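Local coordinates for putative Transcriptional Regulator (Rhodococcus sp., PDB 2IA2), which probably binds DNA through an N-terminal winged helix-turn-helix domain and regulates transcription in the manner of IclR-family regulators, with a C-terminal domain that probably senses a small effector, at residues 24-27 against 28-32; 52-55 against 56-60; 35-39 against 40-44; 250-253 against 254-258. One frame throughout, in Å; residues are numbered along the deposited sequence.

Contact 1. Residues 24-27 against 28-32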
loop_
_atom_site.group_PDB
_atom_site.type_symbol
_atom_site.label_atom_id
_atom_site.label_comp_id
_atom_site.label_asym_id
_atom_site.label_seq_id
_atom_site.Cartn_x
_atom_site.Cartn_y
_atom_site.Cartn_z
ATOM N N LEU A 24 -0.051 -19.909 -7.980
ATOM C CA LEU A 24 0.403 -18.592 -7.556
ATOM C C LEU A 24 1.697 -18.192 -8.256
ATOM O O LEU A 24 1.875 -17.009 -8.574
ATOM C CB LEU A 24 0.541 -18.524 -6.002
ATOM C CG LEU A 24 -0.823 -18.675 -5.277
ATOM C CD1 LEU A 24 -0.620 -18.846 -3.775
ATOM C CD2 LEU A 24 -1.694 -17.480 -5.555
ATOM N N ALA A 25 2.616 -19.157 -8.453
ATOM C CA ALA A 25 3.879 -18.896 -9.121
ATOM C C ALA A 25 3.633 -18.481 -10.547
ATOM O O ALA A 25 4.369 -17.657 -11.083
ATOM C CB ALA A 25 4.840 -20.130 -9.063
ATOM N N VAL A 26 2.609 -19.049 -11.165
ATOM C CA VAL A 26 2.218 -18.660 -12.509
ATOM C C VAL A 26 1.730 -17.176 -12.536
ATOM O O VAL A 26 2.154 -16.380 -13.363
ATOM C CB VAL A 26 1.160 -19.647 -13.113
ATOM C CG1 VAL A 26 0.549 -19.094 -14.384
ATOM C CG2 VAL A 26 1.755 -21.092 -13.351
ATOM N N ILE A 27 0.907 -16.773 -11.582
ATOM C CA ILE A 27 0.438 -15.379 -11.544
ATOM C C ILE A 27 1.660 -14.490 -11.333
ATOM O O ILE A 27 1.786 -13.467 -12.014
ATOM C CB ILE A 27 -0.555 -15.120 -10.349
ATOM C CG1 ILE A 27 -1.880 -15.839 -10.596
ATOM C CG2 ILE A 27 -0.774 -13.611 -10.117
ATOM C CD1 ILE A 27 -2.844 -15.799 -9.408
ATOM N N ARG A 28 2.574 -14.893 -10.428
ATOM C CA ARG A 28 3.753 -14.054 -10.101
ATOM C C ARG A 28 4.777 -13.935 -11.256
ATOM O O ARG A 28 5.649 -13.047 -11.226
ATOM C CB ARG A 28 4.543 -14.626 -8.879
ATOM C CG ARG A 28 3.804 -14.657 -7.569
ATOM C CD ARG A 28 3.901 -13.432 -6.764
ATOM N NE ARG A 28 5.261 -12.889 -6.573
ATOM C CZ ARG A 28 5.961 -12.989 -5.442
ATOM N NH1 ARG A 28 5.474 -13.660 -4.414
ATOM N NH2 ARG A 28 7.154 -12.409 -5.344
ATOM N N CYS A 29 4.717 -14.823 -12.232
ATOM C CA CYS A 29 5.728 -14.793 -13.298
ATOM C C CYS A 29 5.520 -13.657 -14.322
ATOM O O CYS A 29 6.406 -13.392 -15.116
ATOM C CB CYS A 29 5.931 -16.190 -13.964
ATOM S SG CYS A 29 4.757 -16.467 -15.311
ATOM N N PHE A 30 4.379 -12.963 -14.266
ATOM C CA PHE A 30 4.169 -11.703 -15.015
ATOM C C PHE A 30 4.723 -10.451 -14.311
ATOM O O PHE A 30 4.614 -10.279 -13.098
ATOM C CB PHE A 30 2.675 -11.558 -15.382
ATOM C CG PHE A 30 2.131 -12.786 -16.092
ATOM C CD1 PHE A 30 1.596 -13.819 -15.369
ATOM C CD2 PHE A 30 2.233 -12.928 -17.484
ATOM C CE1 PHE A 30 1.141 -15.013 -15.976
ATOM C CE2 PHE A 30 1.763 -14.133 -18.139
ATOM C CZ PHE A 30 1.200 -15.145 -17.389
ATOM N N ASP A 31 5.367 -9.589 -15.060
ATOM C CA ASP A 31 5.887 -8.376 -14.479
ATOM C C ASP A 31 6.224 -7.381 -15.573
ATOM O O ASP A 31 5.793 -7.538 -16.742
ATOM C CB ASP A 31 7.101 -8.677 -13.615
ATOM C CG ASP A 31 8.166 -9.459 -14.371
ATOM O OD1 ASP A 31 8.255 -9.351 -15.631
ATOM O OD2 ASP A 31 8.912 -10.197 -13.709
ATOM N N HIS A 32 7.009 -6.373 -15.196
ATOM C CA HIS A 32 7.290 -5.292 -16.120
ATOM C C HIS A 32 8.031 -5.787 -17.380
ATOM O O HIS A 32 7.751 -5.360 -18.509
ATOM C CB HIS A 32 8.092 -4.174 -15.430
ATOM C CG HIS A 32 8.608 -3.158 -16.387
ATOM N ND1 HIS A 32 7.823 -2.141 -16.889
ATOM C CD2 HIS A 32 9.826 -3.016 -16.971
ATOM C CE1 HIS A 32 8.538 -1.407 -17.724
ATOM N NE2 HIS A 32 9.761 -1.905 -17.781
#
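Val26 and Ile27 meet Phe30 in a local contact, where helix 18-28 of the winged helix-turn-helix domain runs out into the loop leading to strand 37-38. A regular i to i-4 bond joins Arg28 N to Leu24 O (2.9 Å). Two further bonds reach back three residues: Cys29 N to Val26 O (3.2 Å), and a weak one from Phe30 N to Ile27 O (3.5 Å). The Phe30 ring turns back over this turn. With chi1 at -53° its CG stands beside the backbone N, which brings CD1 to 3.4 Å from Ile27 O, a carbonyl oxygen lying at the ring edge. Val26 O approaches the same ring obliquely, 3.1 Å from Phe30 CE1. A large apolar residue suits the place, because the ring also packs on Leu75 of strand 72-75, while Val26 and Ile27 face helix 50-63. Replacing Phe30 by an alanine would probably open a gap beside Val26 CG1 and Leu75 and leave Cys29 SG without the ring face it now meets. Arg28 lays its aliphatic CG 3.2 Å from Leu24 O, then bends outward so that NH1 bonds Tyr65 OH of the second subunit. The small Cys29 tucks its thiol under the neighbouring aromatic ring: SG stands 4.0 Å off the plane of the Phe30 ring, displaced from the ring centre.

Contact 2. Residues 52-55 against 56-60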
loop_
_atom_site.group_PDB
_atom_site.type_symbol
_atom_site.label_atom_id
_atom_site.label_comp_id
_atom_site.label_asym_id
_atom_site.label_seq_id
_atom_site.Cartn_x
_atom_site.Cartn_y
_atom_site.Cartn_z
ATOM N N THR A 52 2.214 -29.380 -17.333
ATOM C CA THR A 52 1.817 -28.939 -15.997
ATOM C C THR A 52 1.445 -27.453 -15.997
ATOM O O THR A 52 0.408 -27.107 -15.456
ATOM C CB THR A 52 2.846 -29.250 -14.892
ATOM O OG1 THR A 52 4.104 -28.741 -15.296
ATOM C CG2 THR A 52 2.995 -30.794 -14.686
ATOM N N ALA A 53 2.265 -26.597 -16.605
ATOM C CA ALA A 53 1.916 -25.170 -16.737
ATOM C C ALA A 53 0.543 -24.929 -17.386
ATOM O O ALA A 53 -0.207 -24.051 -16.942
ATOM C CB ALA A 53 3.036 -24.398 -17.529
ATOM N N ARG A 54 0.242 -25.678 -18.462
ATOM C CA ARG A 54 -1.012 -25.544 -19.192
ATOM C C ARG A 54 -2.223 -25.715 -18.271
ATOM O O ARG A 54 -3.172 -24.908 -18.327
ATOM C CB ARG A 54 -1.093 -26.514 -20.365
ATOM C CG ARG A 54 -2.421 -26.437 -21.130
ATOM C CD ARG A 54 -2.537 -27.492 -22.262
ATOM N NE ARG A 54 -1.501 -27.323 -23.284
ATOM C CZ ARG A 54 -0.445 -28.126 -23.477
ATOM N NH1 ARG A 54 -0.216 -29.219 -22.741
ATOM N NH2 ARG A 54 0.404 -27.819 -24.436
ATOM N N ARG A 55 -2.175 -26.750 -17.425
ATOM C CA ARG A 55 -3.257 -27.044 -16.480
ATOM C C ARG A 55 -3.526 -25.833 -15.596
ATOM O O ARG A 55 -4.673 -25.469 -15.403
ATOM C CB ARG A 55 -2.949 -28.269 -15.609
ATOM C CG ARG A 55 -3.076 -29.607 -16.346
ATOM C CD ARG A 55 -3.064 -30.859 -15.364
ATOM N NE ARG A 55 -4.294 -31.013 -14.546
ATOM C CZ ARG A 55 -4.365 -30.903 -13.210
ATOM N NH1 ARG A 55 -3.281 -30.622 -12.468
ATOM N NH2 ARG A 55 -5.539 -31.078 -12.610
ATOM N N PHE A 56 -2.478 -25.214 -15.068
ATOM C CA PHE A 56 -2.664 -24.070 -14.206
ATOM C C PHE A 56 -3.173 -22.844 -14.977
ATOM O O PHE A 56 -4.128 -22.185 -14.545
ATOM C CB PHE A 56 -1.379 -23.762 -13.413
ATOM C CG PHE A 56 -0.953 -24.899 -12.565
ATOM C CD1 PHE A 56 0.122 -25.695 -12.937
ATOM C CD2 PHE A 56 -1.689 -25.247 -11.432
ATOM C CE1 PHE A 56 0.476 -26.799 -12.182
ATOM C CE2 PHE A 56 -1.333 -26.351 -10.671
ATOM C CZ PHE A 56 -0.260 -27.139 -11.058
ATOM N N LEU A 57 -2.534 -22.556 -16.105
ATOM C CA LEU A 57 -2.960 -21.479 -16.970
ATOM C C LEU A 57 -4.419 -21.652 -17.371
ATOM O O LEU A 57 -5.173 -20.687 -17.366
ATOM C CB LEU A 57 -2.096 -21.388 -18.212
ATOM C CG LEU A 57 -0.743 -20.738 -17.973
ATOM C CD1 LEU A 57 0.154 -21.013 -19.191
ATOM C CD2 LEU A 57 -0.891 -19.195 -17.653
ATOM N N LEU A 58 -4.843 -22.862 -17.712
ATOM C CA LEU A 58 -6.242 -23.005 -18.171
ATOM C C LEU A 58 -7.229 -22.858 -17.028
ATOM O O LEU A 58 -8.347 -22.398 -17.216
ATOM C CB LEU A 58 -6.476 -24.304 -18.947
ATOM C CG LEU A 58 -5.739 -24.432 -20.293
ATOM C CD1 LEU A 58 -6.017 -25.801 -20.979
ATOM C CD2 LEU A 58 -6.083 -23.254 -21.211
ATOM N N THR A 59 -6.800 -23.195 -15.824
ATOM C CA THR A 59 -7.669 -22.996 -14.675
ATOM C C THR A 59 -7.778 -21.530 -14.424
ATOM O O THR A 59 -8.870 -21.021 -14.276
ATOM C CB THR A 59 -7.164 -23.767 -13.448
ATOM O OG1 THR A 59 -7.127 -25.149 -13.803
ATOM C CG2 THR A 59 -8.098 -23.605 -12.254
ATOM N N LEU A 60 -6.658 -20.817 -14.437
ATOM C CA LEU A 60 -6.699 -19.354 -14.260
ATOM C C LEU A 60 -7.498 -18.605 -15.314
ATOM O O LEU A 60 -8.168 -17.640 -15.004
ATOM C CB LEU A 60 -5.278 -18.767 -14.162
ATOM C CG LEU A 60 -4.499 -19.241 -12.948
ATOM C CD1 LEU A 60 -2.988 -18.914 -13.082
ATOM C CD2 LEU A 60 -5.080 -18.632 -11.673
#
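Arg55 O is gripped twice by Thr59, through the backbone and the side chain of the same residue. Thr59 N lies 3.1 Å from Arg55 O, and Thr59 OG1 lies 2.9 Å from Arg55 O, the two donors coming from opposite faces of the carbonyl plane. The hydroxyl gets there because chi1 of -59° sets OG1 beside its own backbone N, facing the preceding turn. Threonine suits this position, since OG1 also bonds Val17 N of the second subunit, joining the helix to its dimer partner. One residue back, Leu58 N binds Arg54 O in a short bond of 2.7 Å. The side chains of these two residues run alongside each other, pointing the same way, with Arg54 CG 3.7 Å from Leu58 CD1; the arginine offers its aliphatic stem to the leucine.

These turns belong to helix 50-63, which follows helix 39-46 in the helix-turn-helix and is, by its place in the motif, probably the recognition helix. Its inner side is apolar: Ala53 and Leu57 pack on Leu39, and the small alanine is consistent with a close approach of helix 39-46. Leu57 N bonds Ala53 O almost straight, at 176°. Phe56 N holds Thr52 O only weakly, at 3.5 Å, while its ring leans back along the helix and Phe56 CD1 comes 2.9 Å from Thr52 O. The Phe56 side chain also touches Ser19 and Arg22 of helix 18-28 and Val17 of the second subunit.

Contact 3. Residues 35-39 against 40-44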
loop_
_atom_site.group_PDB
_atom_site.type_symbol
_atom_site.label_atom_id
_atom_site.label_comp_id
_atom_site.label_asym_id
_atom_site.label_seq_id
_atom_site.Cartn_x
_atom_site.Cartn_y
_atom_site.Cartn_z
ATOM N N GLN A 35 5.285 -9.017 -19.871
ATOM C CA GLN A 35 3.901 -8.593 -19.796
ATOM C C GLN A 35 2.932 -9.646 -20.316
ATOM O O GLN A 35 1.804 -9.797 -19.817
ATOM C CB GLN A 35 3.735 -7.325 -20.623
ATOM C CG GLN A 35 4.759 -6.220 -20.313
ATOM C CD GLN A 35 4.360 -4.903 -20.989
ATOM O OE1 GLN A 35 3.735 -4.901 -22.060
ATOM N NE2 GLN A 35 4.687 -3.780 -20.344
ATOM N N ARG A 36 3.358 -10.317 -21.378
ATOM C CA ARG A 36 2.633 -11.430 -21.949
ATOM C C ARG A 36 3.630 -12.596 -22.044
ATOM O O ARG A 36 4.816 -12.366 -22.260
ATOM C CB ARG A 36 2.086 -11.082 -23.340
ATOM C CG ARG A 36 1.045 -9.955 -23.299
ATOM C CD ARG A 36 0.196 -9.855 -24.593
ATOM N NE ARG A 36 -1.024 -9.052 -24.324
ATOM C CZ ARG A 36 -2.096 -8.974 -25.124
ATOM N NH1 ARG A 36 -2.133 -9.650 -26.277
ATOM N NH2 ARG A 36 -3.138 -8.221 -24.773
ATOM N N ARG A 37 3.156 -13.833 -21.912
ATOM C CA ARG A 37 4.067 -14.971 -22.048
ATOM C C ARG A 37 3.437 -16.130 -22.799
ATOM O O ARG A 37 2.210 -16.322 -22.708
ATOM C CB ARG A 37 4.516 -15.485 -20.672
ATOM C CG ARG A 37 5.432 -14.577 -19.849
ATOM C CD ARG A 37 5.884 -15.430 -18.690
ATOM N NE ARG A 37 6.685 -14.796 -17.662
ATOM C CZ ARG A 37 8.011 -14.851 -17.589
ATOM N NH1 ARG A 37 8.715 -15.418 -18.552
ATOM N NH2 ARG A 37 8.653 -14.280 -16.576
ATOM N N THR A 38 4.257 -16.891 -23.534
ATOM C CA THR A 38 3.762 -18.124 -24.177
ATOM C C THR A 38 3.702 -19.223 -23.112
ATOM O O THR A 38 4.318 -19.085 -22.033
ATOM C CB THR A 38 4.708 -18.656 -25.268
ATOM O OG1 THR A 38 6.005 -18.803 -24.680
ATOM C CG2 THR A 38 4.785 -17.722 -26.485
ATOM N N LEU A 39 2.976 -20.299 -23.405
ATOM C CA LEU A 39 3.047 -21.502 -22.593
ATOM C C LEU A 39 4.490 -21.966 -22.255
ATOM O O LEU A 39 4.810 -22.194 -21.096
ATOM C CB LEU A 39 2.234 -22.641 -23.236
ATOM C CG LEU A 39 2.135 -23.968 -22.470
ATOM C CD1 LEU A 39 1.596 -23.814 -21.022
ATOM C CD2 LEU A 39 1.311 -25.017 -23.209
ATOM N N SER A 40 5.373 -22.092 -23.244
ATOM C CA SER A 40 6.734 -22.566 -22.960
ATOM C C SER A 40 7.454 -21.582 -22.026
ATOM O O SER A 40 8.231 -21.986 -21.134
ATOM C CB SER A 40 7.556 -22.731 -24.245
ATOM O OG SER A 40 6.993 -23.753 -25.049
ATOM N N ASP A 41 7.204 -20.294 -22.231
ATOM C CA ASP A 41 7.871 -19.281 -21.439
ATOM C C ASP A 41 7.352 -19.238 -20.001
ATOM O O ASP A 41 8.117 -19.006 -19.078
ATOM C CB ASP A 41 7.761 -17.905 -22.106
ATOM C CG ASP A 41 8.719 -16.857 -21.490
ATOM O OD1 ASP A 41 9.962 -17.130 -21.366
ATOM O OD2 ASP A 41 8.229 -15.730 -21.169
ATOM N N VAL A 42 6.068 -19.475 -19.807
ATOM C CA VAL A 42 5.524 -19.609 -18.460
ATOM C C VAL A 42 6.106 -20.867 -17.794
ATOM O O VAL A 42 6.428 -20.825 -16.600
ATOM C CB VAL A 42 3.971 -19.732 -18.474
ATOM C CG1 VAL A 42 3.449 -20.227 -17.158
ATOM C CG2 VAL A 42 3.330 -18.421 -18.838
ATOM N N ALA A 43 6.190 -21.986 -18.542
ATOM C CA ALA A 43 6.807 -23.232 -18.024
ATOM C C ALA A 43 8.233 -22.936 -17.550
ATOM O O ALA A 43 8.622 -23.268 -16.408
ATOM C CB ALA A 43 6.824 -24.349 -19.115
ATOM N N ARG A 44 9.022 -22.335 -18.427
ATOM C CA ARG A 44 10.405 -21.968 -18.103
ATOM C C ARG A 44 10.528 -21.084 -16.873
ATOM O O ARG A 44 11.402 -21.271 -16.059
ATOM C CB ARG A 44 11.031 -21.225 -19.265
ATOM C CG ARG A 44 12.577 -21.113 -19.230
ATOM C CD ARG A 44 13.045 -20.009 -20.184
ATOM N NE ARG A 44 14.501 -20.024 -20.406
ATOM C CZ ARG A 44 15.155 -19.207 -21.269
ATOM N NH1 ARG A 44 14.480 -18.305 -21.997
ATOM N NH2 ARG A 44 16.492 -19.277 -21.418
#
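Arg37 stretches its side chain across that of Asp41 at about a right angle, and Asp41 OD2 rests close to much of its length. Extended from CG to NE, the chain runs past this oxygen, with Arg37 CG 3.3 Å from Asp41 OD2, and the turn at its end (chi4 -98°) brings NH1 to the same oxygen in a salt bridge of 2.7 Å. The bond is bent, at 141°, and NH1 meets the oxygen from above the carboxylate plane. NH2 of the same guanidinium bonds Cys29 O, so one arginine ties the strand to both the helix and the preceding loop. Arg37 CB lies 3.7 Å from Val42 CG2; a branched residue suits the place, since its other branch, CG1, packs on Leu57. Thr38 OG1, set by chi1 of 54° between its backbone N and carbonyl carbon, accepts from Asp41 N at 3.1 Å. Behind the cap, Val42 N bonds Thr38 O (2.9 Å) and Ala43 N bonds Leu39 O. Leu39, in the first turn, touches Arg50 of helix 50-63. Thr38 is thus the N-cap of helix 39-46, the first helix of the helix-turn-helix.

Contact 4. Residues 250-253 against 254-258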
loop_
_atom_site.group_PDB
_atom_site.type_symbol
_atom_site.label_atom_id
_atom_site.label_comp_id
_atom_site.label_asym_id
_atom_site.label_seq_id
_atom_site.Cartn_x
_atom_site.Cartn_y
_atom_site.Cartn_z
ATOM N N ARG A 250 18.163 -5.401 14.024
ATOM C CA ARG A 250 18.501 -5.031 12.644
ATOM C C ARG A 250 17.641 -5.727 11.619
ATOM O O ARG A 250 17.178 -5.113 10.631
ATOM C CB ARG A 250 19.996 -5.286 12.346
ATOM C CG ARG A 250 20.914 -4.190 12.840
ATOM C CD ARG A 250 22.367 -4.541 12.411
ATOM N NE ARG A 250 23.400 -3.767 13.102
ATOM C CZ ARG A 250 23.823 -2.572 12.684
ATOM N NH1 ARG A 250 23.293 -2.002 11.590
ATOM N NH2 ARG A 250 24.758 -1.924 13.371
ATOM N N VAL A 251 17.411 -7.020 11.843
ATOM C CA VAL A 251 16.603 -7.814 10.921
ATOM C C VAL A 251 15.137 -7.360 10.962
ATOM O O VAL A 251 14.489 -7.291 9.937
ATOM C CB VAL A 251 16.774 -9.333 11.175
ATOM C CG1 VAL A 251 15.831 -10.129 10.297
ATOM C CG2 VAL A 251 18.253 -9.786 10.843
ATOM N N THR A 252 14.630 -7.010 12.141
ATOM C CA THR A 252 13.263 -6.545 12.272
ATOM C C THR A 252 13.093 -5.237 11.528
ATOM O O THR A 252 12.133 -5.073 10.820
ATOM C CB THR A 252 12.908 -6.390 13.787
ATOM O OG1 THR A 252 12.947 -7.685 14.371
ATOM C CG2 THR A 252 11.508 -5.805 13.989
ATOM N N ALA A 253 14.034 -4.308 11.682
ATOM C CA ALA A 253 13.975 -3.038 11.019
ATOM C C ALA A 253 13.858 -3.277 9.507
ATOM O O ALA A 253 13.011 -2.693 8.871
ATOM C CB ALA A 253 15.238 -2.225 11.303
ATOM N N THR A 254 14.708 -4.143 8.946
ATOM C CA THR A 254 14.698 -4.398 7.519
ATOM C C THR A 254 13.388 -5.105 7.036
ATOM O O THR A 254 12.801 -4.771 5.989
ATOM C CB THR A 254 15.987 -5.161 7.081
ATOM O OG1 THR A 254 15.949 -6.505 7.553
ATOM C CG2 THR A 254 17.218 -4.548 7.651
ATOM N N ASP A 255 12.906 -6.063 7.814
ATOM C CA ASP A 255 11.596 -6.658 7.532
ATOM C C ASP A 255 10.465 -5.631 7.474
ATOM O O ASP A 255 9.578 -5.759 6.648
ATOM C CB ASP A 255 11.206 -7.665 8.624
ATOM C CG ASP A 255 12.113 -8.889 8.650
ATOM O OD1 ASP A 255 12.865 -9.110 7.675
ATOM O OD2 ASP A 255 12.037 -9.640 9.639
ATOM N N ILE A 256 10.465 -4.672 8.399
ATOM C CA ILE A 256 9.428 -3.631 8.439
ATOM C C ILE A 256 9.564 -2.694 7.211
ATOM O O ILE A 256 8.570 -2.411 6.511
ATOM C CB ILE A 256 9.454 -2.812 9.808
ATOM C CG1 ILE A 256 9.032 -3.703 10.974
ATOM C CG2 ILE A 256 8.511 -1.574 9.771
ATOM C CD1 ILE A 256 9.151 -3.046 12.381
ATOM N N GLU A 257 10.790 -2.276 6.922
ATOM C CA GLU A 257 11.107 -1.498 5.707
ATOM C C GLU A 257 10.576 -2.129 4.441
ATOM O O GLU A 257 10.020 -1.443 3.598
ATOM C CB GLU A 257 12.623 -1.395 5.504
ATOM C CG GLU A 257 13.185 -0.388 6.414
ATOM C CD GLU A 257 14.693 -0.185 6.207
ATOM O OE1 GLU A 257 15.339 -1.026 5.541
ATOM O OE2 GLU A 257 15.213 0.808 6.733
ATOM N N GLN A 258 10.804 -3.425 4.310
ATOM C CA GLN A 258 10.502 -4.108 3.073
ATOM C C GLN A 258 8.988 -4.156 2.924
ATOM O O GLN A 258 8.488 -3.926 1.852
ATOM C CB GLN A 258 11.036 -5.525 3.067
ATOM C CG GLN A 258 12.529 -5.582 2.978
ATOM C CD GLN A 258 13.027 -6.981 2.740
ATOM O OE1 GLN A 258 12.235 -7.940 2.615
ATOM N NE2 GLN A 258 14.335 -7.118 2.661
#
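Thr254 opens the second half of this contact by bonding two carbonyls of the preceding turn. Its N reaches Arg250 O at 3.1 Å, in the regular i to i-4 pattern, and its OG1 donates to Val251 O at 2.9 Å. The hydroxyl can do this because chi1 of 71° places OG1 between the backbone N and the carbonyl carbon, which also sets the methyl CG2 3.0 Å from Arg250 O. A valine in its place would remove the hydroxyl and would probably leave Val251 O with the single backbone bond from Asp255.

That bond, Asp255 N to Val251 O, is 2.9 Å long and nearly straight at 170°. With Thr254 OG1 it gives Val251 O two donors. The Asp255 carboxylate folds back over the same turn: its CG lies 3.1 Å from Val251 O without bonding to it, OD2 skirts Val251 CG1, and the side chain touches His99 of helix 92-107. Helix 246-264 is the long C-terminal helix of the IclR effector domain, a GAF-like fold, where it packs between helix 92-107 and strand 209-217.

Ile256 follows on the buried side. Its side chain lies alongside that of Thr252 and points the same way, with Ile256 CD1 4.0 Å from Thr252 CG2; a long branched side chain suits a position that also meets Ala96 and Ile216. Thr252 spends its hydroxyl on Ser248 O. Next, Glu257 N bonds Ala253 O at 3.0 Å. Glu257 CG lies 3.4 Å from Ala253 O, and the extended chain carries OE2 on to Arg217 N.

From the N terminus the four contacts come in series, none nested in or crossing another; each spans neighbouring turns or a helix end and closes no long loop. Contact 1 ends helix 18-28, contact 3 starts helix 39-46, and contact 2 lies within helix 50-63. These three touch one another in the helix-turn-helix domain: contacts 1 and 3 through the Phe30 ring against Arg37, contacts 1 and 2 through Val26 against Leu57 and Leu60, and contacts 2 and 3 through Arg54 against Leu39. Contacts 1 and 2 also reach the second subunit. Contact 4, in the C-terminal domain, stands apart, its centre about 25 Å from that of contact 1.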